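Putative amidohydrolase/peptidase (Burkholderia cenocepacia, PDB 4WJB) probably hydrolyses carbon-nitrogen bonds other than peptide bonds, as a zinc-dependent amidohydrolase of the peptidase M20 family. Local coordinates at residues E29-I34 and V42-L47; I204-I209 and L393-A398; T234-H239 and F247-L252. All coordinates share one frame; numbering follows the deposited sequence.

How the interactions relate
Interactions 1 and 2 lie close together near the zinc site, whereas interaction 3 is far out in the dimerisation region. The centres of interactions 1 and 2 are about 17 Å apart, and their nearest atoms come to about 5 Å without touching. In interaction 2 the side chain of Gln-206 is about 4 Å from the bound zinc, and in interaction 1 that of Arg-44 is about 11 Å from it. Interaction 3 is centred about 42 Å from interaction 2 and 53 Å from interaction 1; in sequence it falls between the two segments of interaction 2. Both interactions 2 and 3 reach the second subunit: Phe-247 of that subunit packs on Ala-208 and Ile-209.

Interaction 1 (E29-I34 and V42-L47); sequences ERMAQI and VCRLAL
Ala-32 faces Val-42 with their CA atoms 6.5 Å apart, and Ile-34 faces Arg-44 at a slightly wider spacing. Residues 29-34 are the tail of a helix running into a type I turn from Met-31 to Ile-34, closed by the backbone bond from Ile-34 N to Met-31 O. Residues 42-47 pass beside that turn as an irregular chain. The turn presents its carbonyls to Arg-44, whose NH1 donates to Ile-34 O at 2.8 Å with an N-H...O angle of 148°. The donor lies in the plane of that carbonyl, while the oxygen sits slightly off the guanidinium plane. Met-31 O is 3.1 Å from the same NH1 and approaches the guanidinium obliquely. With CG anti to the backbone N (chi1 -164°), Arg-44 brings CD to 3.9 Å from Ile-34 CG2; the bend at chi3 then swings the guanidinium in toward the turn's carbonyls. Met-31 meets the far end of the group, its CG 4.1 Å from Arg-44 NH2 and the two side chains crossing at about a right angle. Val-42 lends CG1 to one face of the guanidinium, 3.7 Å above its plane and toward the rim; its other methyl, CG2, rests 3.8 Å from Ala-32 O. NH2 is hydrogen-bonded to Ala-97 O, so two main-chain carbonyls, this one and Ile-34 O, grip the buried guanidinium, probably spreading its charge over their dipoles. The loop itself is tied down by Ser-99 OG, which bonds both Val-42 O and Arg-44 N. Helix 49-64 borders the contact through Ser-54, which touches Met-31 and Arg-44, and helix 109-124 packs its Ile-109 against those same two side chains, so the end of helix 21-31 and the loop after it are packed against both helices.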
loop_
_atom_site.group_PDB
_atom_site.type_symbol
_atom_site.label_atom_id
_atom_site.label_comp_id
_atom_site.label_asym_id
_atom_site.label_seq_id
_atom_site.Cartn_x
_atom_site.Cartn_y
_atom_site.Cartn_z
ATOM N N GLU A 29 3.837 21.051 -37.369
ATOM C CA GLU A 29 4.469 22.165 -36.663
ATOM C C GLU A 29 3.494 23.333 -36.498
ATOM O O GLU A 29 3.410 23.939 -35.431
ATOM C CB GLU A 29 5.730 22.629 -37.400
ATOM C CG GLU A 29 6.862 21.607 -37.420
ATOM C CD GLU A 29 7.491 21.391 -36.054
ATOM O OE1 GLU A 29 8.224 22.291 -35.591
ATOM O OE2 GLU A 29 7.253 20.324 -35.445
ATOM N N ARG A 30 2.748 23.634 -37.558
ATOM C CA ARG A 30 1.796 24.743 -37.546
ATOM C C ARG A 30 0.643 24.495 -36.575
ATOM O O ARG A 30 0.262 25.375 -35.799
ATOM C CB ARG A 30 1.255 24.989 -38.958
ATOM C CG ARG A 30 0.080 25.955 -39.028
ATOM C CD ARG A 30 0.476 27.363 -38.601
ATOM N NE ARG A 30 -0.637 28.297 -38.762
ATOM C CZ ARG A 30 -1.524 28.579 -37.811
ATOM N NH1 ARG A 30 -1.431 28.002 -36.620
ATOM N NH2 ARG A 30 -2.505 29.440 -38.049
ATOM N N MET A 31 0.090 23.292 -36.613
ATOM C CA MET A 31 -1.032 22.969 -35.744
ATOM C C MET A 31 -0.582 22.941 -34.283
ATOM O O MET A 31 -1.343 23.298 -33.388
ATOM C CB MET A 31 -1.653 21.630 -36.142
ATOM C CG MET A 31 -2.969 21.342 -35.447
ATOM S SD MET A 31 -4.312 22.397 -36.039
ATOM C CE MET A 31 -4.664 21.682 -37.640
ATOM N N ALA A 32 0.669 22.551 -34.053
ATOM C CA ALA A 32 1.207 22.440 -32.696
ATOM C C ALA A 32 1.363 23.805 -32.030
ATOM O O ALA A 32 1.591 23.896 -30.828
ATOM C CB ALA A 32 2.539 21.709 -32.711
ATOM N N GLN A 33 1.240 24.867 -32.817
ATOM C CA GLN A 33 1.267 26.216 -32.271
ATOM C C GLN A 33 -0.003 26.499 -31.472
ATOM O O GLN A 33 0.011 27.265 -30.505
ATOM C CB GLN A 33 1.419 27.244 -33.392
ATOM C CG GLN A 33 2.674 27.074 -34.226
ATOM C CD GLN A 33 2.704 28.020 -35.406
ATOM O OE1 GLN A 33 1.800 28.836 -35.579
ATOM N NE2 GLN A 33 3.740 27.914 -36.229
ATOM N N ILE A 34 -1.103 25.884 -31.888
ATOM C CA ILE A 34 -2.394 26.136 -31.263
ATOM C C ILE A 34 -2.490 25.394 -29.932
ATOM O O ILE A 34 -2.724 24.183 -29.889
ATOM C CB ILE A 34 -3.550 25.731 -32.190
ATOM C CG1 ILE A 34 -3.380 26.399 -33.561
ATOM C CG2 ILE A 34 -4.891 26.117 -31.583
ATOM C CD1 ILE A 34 -4.439 25.997 -34.568
ATOM N N VAL A 42 1.244 20.412 -26.014
ATOM C CA VAL A 42 -0.005 21.022 -26.448
ATOM C C VAL A 42 -1.083 20.880 -25.375
ATOM O O VAL A 42 -1.351 19.780 -24.887
ATOM C CB VAL A 42 -0.504 20.402 -27.770
ATOM C CG1 VAL A 42 -1.938 20.835 -28.065
ATOM C CG2 VAL A 42 0.421 20.787 -28.921
ATOM N N CYS A 43 -1.684 22.007 -25.002
ATOM C CA CYS A 43 -2.814 22.008 -24.082
ATOM C C CYS A 43 -4.046 22.537 -24.807
ATOM O O CYS A 43 -4.350 23.731 -24.762
ATOM C CB CYS A 43 -2.512 22.848 -22.842
ATOM S SG CYS A 43 -3.833 22.840 -21.596
ATOM N N ARG A 44 -4.745 21.631 -25.478
ATOM C CA ARG A 44 -5.867 21.988 -26.333
ATOM C C ARG A 44 -7.074 21.123 -25.982
ATOM O O ARG A 44 -7.390 20.160 -26.680
ATOM C CB ARG A 44 -5.471 21.825 -27.807
ATOM C CG ARG A 44 -6.393 22.499 -28.809
ATOM C CD ARG A 44 -5.721 22.618 -30.182
ATOM N NE ARG A 44 -5.412 21.315 -30.767
ATOM C CZ ARG A 44 -4.244 20.989 -31.318
ATOM N NH1 ARG A 44 -3.251 21.871 -31.372
ATOM N NH2 ARG A 44 -4.071 19.777 -31.828
ATOM N N LEU A 45 -7.741 21.468 -24.884
ATOM C CA LEU A 45 -8.862 20.673 -24.393
ATOM C C LEU A 45 -10.056 20.769 -25.340
ATOM O O LEU A 45 -10.238 21.774 -26.037
ATOM C CB LEU A 45 -9.262 21.113 -22.980
ATOM C CG LEU A 45 -8.550 20.416 -21.816
ATOM C CD1 LEU A 45 -7.031 20.498 -21.947
ATOM C CD2 LEU A 45 -9.008 20.997 -20.481
ATOM N N ALA A 46 -10.854 19.704 -25.368
ATOM C CA ALA A 46 -11.994 19.607 -26.275
ATOM C C ALA A 46 -12.973 20.773 -26.120
ATOM O O ALA A 46 -13.335 21.148 -25.009
ATOM C CB ALA A 46 -12.717 18.285 -26.057
ATOM N N LEU A 47 -13.375 21.338 -27.256
ATOM C CA LEU A 47 -14.412 22.370 -27.331
ATOM C C LEU A 47 -14.034 23.687 -26.654
ATOM O O LEU A 47 -14.891 24.547 -26.438
ATOM C CB LEU A 47 -15.727 21.840 -26.755
ATOM C CG LEU A 47 -16.199 20.567 -27.458
ATOM C CD1 LEU A 47 -17.580 20.141 -26.971
ATOM C CD2 LEU A 47 -16.166 20.737 -28.984
#

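Interaction 2 (I204-I209 and L393-A398); sequences IEQGAI and LSHNEA
Gln-206 reaches across to Ser-394 and His-395 at the edge of the M20 metal centre, where His-395 is a predicted ligand of a second zinc and the zinc present is bound by His-96, Asp-107 and His-203. The two loops come closest at Gln-206 and Ser-394, whose CA atoms are 5.1 Å apart. Starting at CB, the glutamine lies against the CB of Ser-394 at 3.7 Å. Its CG, anti to the carbonyl carbon (chi1 -57°), comes within 3.3 Å of Ser-394 OG, and the chain then runs on extended, carrying CD past Ser-394 OG, 3.6 Å away, toward the histidine. At the tip, NE2 donates to Ser-394 OG at 3.1 Å, with the oxygen tilted from the amide plane. That same NE2 sits at the edge of the imidazole, 2.6 Å from His-395 NE2, with amide and ring planes 60° apart; so short an approach of two nitrogens is doubtful in detail. Ser-394 OG is also hydrogen-bonded to Glu-399 OE1, so the hydroxyl has two polar partners. CD1 of Ile-204 also approaches Ser-394 OG, roughly at right angles to the bond from the glutamine. The side chain of His-395 lies about 3 Å from those of Asp-107 and Glu-142, consistent with the predicted site. Behind Gln-206 the loop turns into helix 209-213, and there Glu-205 OE2 receives Ile-209 N at 2.8 Å on its syn lone pair.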
loop_
_atom_site.group_PDB
_atom_site.type_symbol
_atom_site.label_atom_id
_atom_site.label_comp_id
_atom_site.label_asym_id
_atom_site.label_seq_id
_atom_site.Cartn_x
_atom_site.Cartn_y
_atom_site.Cartn_z
ATOM N N ILE A 204 0.302 7.382 -33.154
ATOM C CA ILE A 204 1.551 6.985 -32.523
ATOM C C ILE A 204 1.268 5.828 -31.570
ATOM O O ILE A 204 0.149 5.693 -31.062
ATOM C CB ILE A 204 2.210 8.143 -31.761
ATOM C CG1 ILE A 204 1.324 8.582 -30.594
ATOM C CG2 ILE A 204 2.483 9.309 -32.704
ATOM C CD1 ILE A 204 2.013 9.512 -29.620
ATOM N N GLU A 205 2.274 4.995 -31.331
ATOM C CA GLU A 205 2.078 3.794 -30.524
ATOM C C GLU A 205 1.665 4.091 -29.080
ATOM O O GLU A 205 0.826 3.379 -28.523
ATOM C CB GLU A 205 3.345 2.930 -30.506
ATOM C CG GLU A 205 3.184 1.685 -29.630
ATOM C CD GLU A 205 4.479 0.933 -29.393
ATOM O OE1 GLU A 205 5.412 1.043 -30.220
ATOM O OE2 GLU A 205 4.553 0.221 -28.371
ATOM N N GLN A 206 2.255 5.137 -28.495
ATOM C CA GLN A 206 2.115 5.449 -27.064
ATOM C C GLN A 206 2.749 4.340 -26.227
ATOM O O GLN A 206 2.330 4.055 -25.098
ATOM C CB GLN A 206 0.647 5.659 -26.664
ATOM C CG GLN A 206 -0.075 6.756 -27.450
ATOM C CD GLN A 206 -1.502 6.984 -26.968
ATOM O OE1 GLN A 206 -2.290 6.042 -26.866
ATOM N NE2 GLN A 206 -1.841 8.240 -26.665
ATOM N N GLY A 207 3.779 3.724 -26.799
ATOM C CA GLY A 207 4.515 2.653 -26.156
ATOM C C GLY A 207 5.837 2.494 -26.879
ATOM O O GLY A 207 6.056 3.130 -27.912
ATOM N N ALA A 208 6.707 1.641 -26.348
ATOM C CA ALA A 208 8.082 1.531 -26.827
ATOM C C ALA A 208 8.348 0.254 -27.623
ATOM O O ALA A 208 9.500 -0.083 -27.892
ATOM C CB ALA A 208 9.046 1.608 -25.642
ATOM N N ILE A 209 7.294 -0.460 -27.998
ATOM C CA ILE A 209 7.468 -1.737 -28.688
ATOM C C ILE A 209 8.091 -1.559 -30.077
ATOM O O ILE A 209 9.049 -2.249 -30.428
ATOM C CB ILE A 209 6.129 -2.489 -28.814
ATOM C CG1 ILE A 209 5.645 -2.920 -27.424
ATOM C CG2 ILE A 209 6.265 -3.686 -29.749
ATOM C CD1 ILE A 209 4.335 -3.671 -27.425
ATOM N N LEU A 393 6.971 7.501 -24.988
ATOM C CA LEU A 393 6.314 8.558 -24.238
ATOM C C LEU A 393 5.088 9.118 -24.953
ATOM O O LEU A 393 5.107 9.392 -26.159
ATOM C CB LEU A 393 7.305 9.687 -23.945
ATOM C CG LEU A 393 6.835 10.786 -22.994
ATOM C CD1 LEU A 393 6.509 10.197 -21.631
ATOM C CD2 LEU A 393 7.885 11.880 -22.879
ATOM N N SER A 394 4.011 9.270 -24.192
ATOM C CA SER A 394 2.810 9.931 -24.694
ATOM C C SER A 394 2.024 10.530 -23.532
ATOM O O SER A 394 2.233 10.162 -22.366
ATOM C CB SER A 394 1.936 8.959 -25.501
ATOM O OG SER A 394 0.859 9.639 -26.132
ATOM N N HIS A 395 1.112 11.435 -23.880
ATOM C CA HIS A 395 0.349 12.250 -22.930
ATOM C C HIS A 395 1.321 12.864 -21.961
ATOM O O HIS A 395 1.129 12.838 -20.749
ATOM C CB HIS A 395 -0.763 11.440 -22.221
ATOM C CG HIS A 395 -1.744 10.842 -23.177
ATOM N ND1 HIS A 395 -3.038 10.528 -22.840
ATOM C CD2 HIS A 395 -1.583 10.470 -24.466
ATOM C CE1 HIS A 395 -3.646 10.007 -23.901
ATOM N NE2 HIS A 395 -2.778 9.959 -24.890
ATOM N N ASN A 396 2.376 13.387 -22.573
ATOM C CA ASN A 396 3.438 14.132 -21.946
ATOM C C ASN A 396 3.915 15.120 -23.002
ATOM O O ASN A 396 3.902 14.805 -24.194
ATOM C CB ASN A 396 4.573 13.219 -21.490
ATOM C CG ASN A 396 5.676 13.976 -20.816
ATOM O OD1 ASN A 396 6.481 14.636 -21.472
ATOM N ND2 ASN A 396 5.731 13.882 -19.497
ATOM N N GLU A 397 4.309 16.313 -22.576
ATOM C CA GLU A 397 4.678 17.378 -23.497
ATOM C C GLU A 397 5.941 17.070 -24.308
ATOM O O GLU A 397 6.175 17.686 -25.349
ATOM C CB GLU A 397 4.842 18.678 -22.711
ATOM C CG GLU A 397 3.517 19.229 -22.187
ATOM C CD GLU A 397 3.648 19.924 -20.846
ATOM O OE1 GLU A 397 3.695 21.172 -20.818
ATOM O OE2 GLU A 397 3.701 19.219 -19.817
ATOM N N ALA A 398 6.741 16.113 -23.838
ATOM C CA ALA A 398 7.990 15.739 -24.507
ATOM C C ALA A 398 7.792 14.600 -25.513
ATOM O O ALA A 398 8.756 14.100 -26.095
ATOM C CB ALA A 398 9.044 15.351 -23.476
#

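Interaction 3 (T234-H239 and F247-L252); sequences TGVDAH and FRRDAL. With EDO (1,2-ethanediol), chain H.
Gly-235 presses its CA, rather than a polar atom, onto the carbonyl oxygen of Arg-249, a CA-H...O contact with CA 3.3 Å from O. Such an approach is possible because the glycine has no side chain on the face turned toward residues 247-252. The next residue adds the conventional bond: Val-236 N donates to Arg-249 O at 3.1 Å, with an N-H...O angle of 160°, in the carbonyl plane and on a lone pair. A water completes the pairing, giving a hydrogen to Val-236 O and accepting from Arg-249 N, each at 2.7 Å. The two side chains lie side by side and point the same way, Val-236 CG2 sitting 3.7 Å from Arg-249 CB. The arginine chain then folds back at chi2 (-62°) and leads away, so that NH1 bonds Arg-248 O of its own segment. Ala-251 CB rests against the amide of Gly-235 as helix 251-268 begins, with Asp-250 at its N-cap. His-239, further along, packs on Gly-368 of the second subunit and binds an ethanediol, probably from the crystallisation liquor, through NE2. In this part of the dimerisation domain one carbonyl oxygen and one water carry the polar link, so it runs through main-chain atoms, with the Val-236 and Arg-249 side chains adding apolar packing, while the charged end of Arg-249 turns back onto its own segment.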
loop_
_atom_site.group_PDB
_atom_site.type_symbol
_atom_site.label_atom_id
_atom_site.label_comp_id
_atom_site.label_asym_id
_atom_site.label_seq_id
_atom_site.Cartn_x
_atom_site.Cartn_y
_atom_site.Cartn_z
ATOM N N THR A 234 -8.231 -10.940 4.406
ATOM C CA THR A 234 -8.512 -10.663 5.806
ATOM C C THR A 234 -7.716 -11.586 6.714
ATOM O O THR A 234 -7.842 -12.808 6.640
ATOM C CB THR A 234 -10.006 -10.809 6.121
ATOM O OG1 THR A 234 -10.753 -9.880 5.328
ATOM C CG2 THR A 234 -10.269 -10.541 7.601
ATOM N N GLY A 235 -6.887 -10.988 7.561
ATOM C CA GLY A 235 -6.094 -11.743 8.510
ATOM C C GLY A 235 -6.386 -11.325 9.931
ATOM O O GLY A 235 -7.528 -11.023 10.275
ATOM N N VAL A 236 -5.349 -11.306 10.762
ATOM C CA VAL A 236 -5.508 -10.960 12.167
ATOM C C VAL A 236 -4.497 -9.903 12.595
ATOM O O VAL A 236 -3.288 -10.129 12.518
ATOM C CB VAL A 236 -5.349 -12.199 13.069
ATOM C CG1 VAL A 236 -5.481 -11.816 14.534
ATOM C CG2 VAL A 236 -6.370 -13.262 12.698
ATOM N N ASP A 237 -4.997 -8.748 13.031
ATOM C CA ASP A 237 -4.145 -7.715 13.608
ATOM C C ASP A 237 -3.378 -8.302 14.787
ATOM O O ASP A 237 -3.971 -8.894 15.687
ATOM C CB ASP A 237 -4.971 -6.507 14.062
ATOM C CG ASP A 237 -5.403 -5.617 12.907
ATOM O OD1 ASP A 237 -5.242 -6.021 11.738
ATOM O OD2 ASP A 237 -5.911 -4.505 13.173
ATOM N N ALA A 238 -2.058 -8.157 14.776
ATOM C CA ALA A 238 -1.245 -8.725 15.842
ATOM C C ALA A 238 0.051 -7.952 16.021
ATOM O O ALA A 238 0.694 -7.555 15.046
ATOM C CB ALA A 238 -0.950 -10.187 15.561
ATOM N N HIS A 239 0.415 -7.731 17.280
ATOM C CA HIS A 239 1.677 -7.100 17.622
ATOM C C HIS A 239 2.827 -8.024 17.228
ATOM O O HIS A 239 2.859 -9.186 17.624
ATOM C CB HIS A 239 1.717 -6.774 19.118
ATOM C CG HIS A 239 2.932 -6.010 19.542
ATOM N ND1 HIS A 239 3.964 -6.587 20.249
ATOM C CD2 HIS A 239 3.279 -4.715 19.356
ATOM C CE1 HIS A 239 4.894 -5.679 20.485
ATOM N NE2 HIS A 239 4.504 -4.535 19.951
ATOM N N PHE A 247 1.831 -18.336 14.598
ATOM C CA PHE A 247 0.505 -17.888 15.030
ATOM C C PHE A 247 -0.099 -16.856 14.077
ATOM O O PHE A 247 -1.264 -16.483 14.213
ATOM C CB PHE A 247 0.563 -17.277 16.437
ATOM C CG PHE A 247 0.976 -18.240 17.517
ATOM C CD1 PHE A 247 1.093 -19.597 17.264
ATOM C CD2 PHE A 247 1.237 -17.779 18.802
ATOM C CE1 PHE A 247 1.475 -20.476 18.269
ATOM C CE2 PHE A 247 1.619 -18.650 19.807
ATOM C CZ PHE A 247 1.737 -20.002 19.541
ATOM N N ARG A 248 0.697 -16.395 13.119
ATOM C CA ARG A 248 0.341 -15.219 12.329
ATOM C C ARG A 248 -0.638 -15.473 11.185
ATOM O O ARG A 248 -0.602 -16.514 10.527
ATOM C CB ARG A 248 1.610 -14.580 11.766
ATOM C CG ARG A 248 2.576 -14.109 12.838
ATOM C CD ARG A 248 3.699 -13.298 12.239
ATOM N NE ARG A 248 4.549 -12.708 13.268
ATOM C CZ ARG A 248 5.470 -11.784 13.018
ATOM N NH1 ARG A 248 5.650 -11.346 11.778
ATOM N NH2 ARG A 248 6.203 -11.289 14.003
ATOM N N ARG A 249 -1.513 -14.495 10.972
ATOM C CA ARG A 249 -2.391 -14.445 9.814
ATOM C C ARG A 249 -2.113 -13.139 9.082
ATOM O O ARG A 249 -2.919 -12.207 9.111
ATOM C CB ARG A 249 -3.863 -14.541 10.223
ATOM C CG ARG A 249 -4.251 -15.871 10.856
ATOM C CD ARG A 249 -4.052 -17.017 9.878
ATOM N NE ARG A 249 -4.526 -18.293 10.409
ATOM C CZ ARG A 249 -3.764 -19.160 11.067
ATOM N NH1 ARG A 249 -2.482 -18.895 11.286
ATOM N NH2 ARG A 249 -4.284 -20.295 11.508
ATOM N N ASP A 250 -0.948 -13.074 8.446
ATOM C CA ASP A 250 -0.466 -11.848 7.822
ATOM C C ASP A 250 -1.100 -11.639 6.451
ATOM O O ASP A 250 -0.787 -12.350 5.497
ATOM C CB ASP A 250 1.062 -11.887 7.708
ATOM C CG ASP A 250 1.668 -10.530 7.382
ATOM O OD1 ASP A 250 1.071 -9.773 6.580
ATOM O OD2 ASP A 250 2.761 -10.233 7.910
ATOM N N ALA A 251 -1.983 -10.648 6.364
ATOM C CA ALA A 251 -2.692 -10.341 5.123
ATOM C C ALA A 251 -1.773 -9.766 4.047
ATOM O O ALA A 251 -2.019 -9.944 2.849
ATOM C CB ALA A 251 -3.840 -9.378 5.402
ATOM N N LEU A 252 -0.719 -9.073 4.462
ATOM C CA LEU A 252 0.188 -8.459 3.493
ATOM C C LEU A 252 1.084 -9.499 2.826
ATOM O O LEU A 252 1.423 -9.370 1.650
ATOM C CB LEU A 252 1.040 -7.375 4.155
ATOM C CG LEU A 252 2.002 -6.625 3.227
ATOM C CD1 LEU A 252 1.274 -6.068 2.001
ATOM C CD2 LEU A 252 2.694 -5.511 3.977
HETATM C C1 EDO H . 7.173 -1.934 20.762
HETATM O O1 EDO H . 6.580 -2.252 19.497
HETATM C C2 EDO H . 7.173 -3.180 21.641
HETATM O O2 EDO H . 8.120 -3.034 22.708
HETATM O O HOH W 1 -1.802 -12.433 12.656
#